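Local atomic coordinates of 52 protein (Murid herpesvirus 4, PDB entry 2OA5), a protein that is an abundant tegument protein of a gammaherpesvirus, probably a structural component of the virion layer between capsid and envelope. Residues B[61-66]-B[96-101]. Sequence-based numbering, arbitrary orientation.
Sequences GAVAMR and VDVSME
The flat group that V98 meets is the peptide linking V63 to A64: one of its faces receives the CG1 methyl of V98, which stands almost straight above A64 N at 3.6 Å. No aromatic ring takes part, and the contact illustrates how valine methyls of a strand can meet the backbone of a helix as well as its side chains, here V63 and A64. V63 reaches back with CG1, set anti to its own backbone N (chi1 163°), and meets V98 CG1 at 3.4 Å, a close approach for two methyl carbons. The two side chains run antiparallel alongside each other. Beside them the small A64 CB meets two strand methyls on the same side, 3.8 Å from V98 CG1 and 3.9 Å from V96 CG1; the latter also touches A64 CA. Strand alternation explains the pattern: V96 and V98 face the helix, whereas D97 and S99 point away. With no hydrogen bond crossing between the segments, the contact is apolar and buried. The axes of 61-66 and 96-99, parts of helix 46-76 and strand 93-99, come within 7.9 Å, their N-to-C directions 144° apart. V96 also packs on I68 of that helix, and the strand pairs antiparallel with a strand of the second subunit, whose L94 packs against V98, continuing the sheet across the interface.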
loop_
_atom_site.group_PDB
_atom_site.type_symbol
_atom_site.label_atom_id
_atom_site.label_comp_id
_atom_site.label_asym_id
_atom_site.label_seq_id
_atom_site.Cartn_x
_atom_site.Cartn_y
_atom_site.Cartn_z
ATOM N N GLY B 61 13.460 -0.287 6.943
ATOM C CA GLY B 61 12.888 -1.428 6.241
ATOM C C GLY B 61 13.564 -2.718 6.663
ATOM O O GLY B 61 12.906 -3.723 6.944
ATOM N N ALA B 62 14.891 -2.688 6.724
ATOM C CA ALA B 62 15.658 -3.859 7.117
ATOM C C ALA B 62 15.297 -4.325 8.534
ATOM O O ALA B 62 15.290 -5.522 8.820
ATOM C CB ALA B 62 17.157 -3.562 7.015
ATOM N N VAL B 63 14.995 -3.379 9.419
ATOM C CA VAL B 63 14.615 -3.732 10.785
ATOM C C VAL B 63 13.243 -4.397 10.752
ATOM O O VAL B 63 13.019 -5.430 11.384
ATOM C CB VAL B 63 14.552 -2.478 11.695
ATOM C CG1 VAL B 63 13.771 -2.789 12.967
ATOM C CG2 VAL B 63 15.951 -2.031 12.055
ATOM N N ALA B 64 12.318 -3.789 10.015
ATOM C CA ALA B 64 10.974 -4.340 9.898
ATOM C C ALA B 64 11.058 -5.744 9.285
ATOM O O ALA B 64 10.355 -6.664 9.691
ATOM C CB ALA B 64 10.114 -3.439 9.022
HETATM N N MSE B 65 11.943 -5.901 8.311
HETATM C CA MSE B 65 12.095 -7.180 7.638
HETATM C C MSE B 65 12.549 -8.293 8.595
HETATM O O MSE B 65 12.060 -9.428 8.518
HETATM C CB MSE B 65 13.063 -7.013 6.461
HETATM C CG MSE B 65 12.426 -7.318 5.112
HETATM SE SE MSE B 65 11.903 -9.159 5.018
HETATM C CE MSE B 65 11.874 -9.345 3.129
ATOM N N ARG B 66 13.463 -7.950 9.501
ATOM C CA ARG B 66 13.983 -8.882 10.502
ATOM C C ARG B 66 12.826 -9.360 11.379
ATOM O O ARG B 66 12.595 -10.557 11.542
ATOM C CB ARG B 66 15.030 -8.172 11.371
ATOM C CG ARG B 66 15.279 -8.796 12.750
ATOM C CD ARG B 66 15.654 -7.716 13.769
ATOM N NE ARG B 66 16.784 -6.908 13.312
ATOM C CZ ARG B 66 17.214 -5.804 13.915
ATOM N NH1 ARG B 66 16.613 -5.361 15.011
ATOM N NH2 ARG B 66 18.251 -5.138 13.420
ATOM N N VAL B 96 4.290 -4.227 13.165
ATOM C CA VAL B 96 5.710 -4.061 13.423
ATOM C C VAL B 96 6.085 -2.630 13.777
ATOM O O VAL B 96 5.632 -1.671 13.150
ATOM C CB VAL B 96 6.512 -4.522 12.179
ATOM C CG1 VAL B 96 7.908 -3.939 12.188
ATOM C CG2 VAL B 96 6.581 -6.038 12.155
ATOM N N ASP B 97 6.918 -2.498 14.809
ATOM C CA ASP B 97 7.397 -1.205 15.259
ATOM C C ASP B 97 8.866 -1.126 14.884
ATOM O O ASP B 97 9.586 -2.121 14.973
ATOM C CB ASP B 97 7.238 -1.069 16.772
ATOM C CG ASP B 97 5.790 -1.019 17.209
ATOM O OD1 ASP B 97 5.043 -0.146 16.713
ATOM O OD2 ASP B 97 5.399 -1.849 18.056
ATOM N N VAL B 98 9.317 0.047 14.462
ATOM C CA VAL B 98 10.705 0.207 14.073
ATOM C C VAL B 98 11.222 1.605 14.362
ATOM O O VAL B 98 10.502 2.592 14.212
ATOM C CB VAL B 98 10.896 -0.112 12.571
ATOM C CG1 VAL B 98 10.640 -1.593 12.321
ATOM C CG2 VAL B 98 9.944 0.728 11.732
ATOM N N SER B 99 12.477 1.671 14.789
ATOM C CA SER B 99 13.138 2.922 15.112
ATOM C C SER B 99 14.564 2.812 14.613
ATOM O O SER B 99 15.138 1.724 14.613
ATOM C CB SER B 99 13.147 3.136 16.628
ATOM O OG SER B 99 11.839 3.076 17.166
HETATM N N MSE B 100 15.127 3.939 14.180
HETATM C CA MSE B 100 16.499 3.983 13.680
HETATM C C MSE B 100 17.463 3.386 14.715
HETATM O O MSE B 100 18.520 2.864 14.353
HETATM C CB MSE B 100 16.921 5.433 13.388
HETATM C CG MSE B 100 16.157 6.172 12.288
HETATM SE SE MSE B 100 16.741 5.691 10.531
HETATM C CE MSE B 100 17.824 7.190 10.051
ATOM N N GLU B 101 17.096 3.468 15.995
ATOM C CA GLU B 101 17.934 2.946 17.080
ATOM C C GLU B 101 18.221 1.465 16.932
ATOM O O GLU B 101 19.320 1.003 17.213
ATOM C CB GLU B 101 17.270 3.164 18.439
ATOM C CG GLU B 101 17.640 4.441 19.140
ATOM C CD GLU B 101 17.051 4.504 20.534
ATOM O OE1 GLU B 101 17.428 3.676 21.389
ATOM O OE2 GLU B 101 16.204 5.383 20.770
#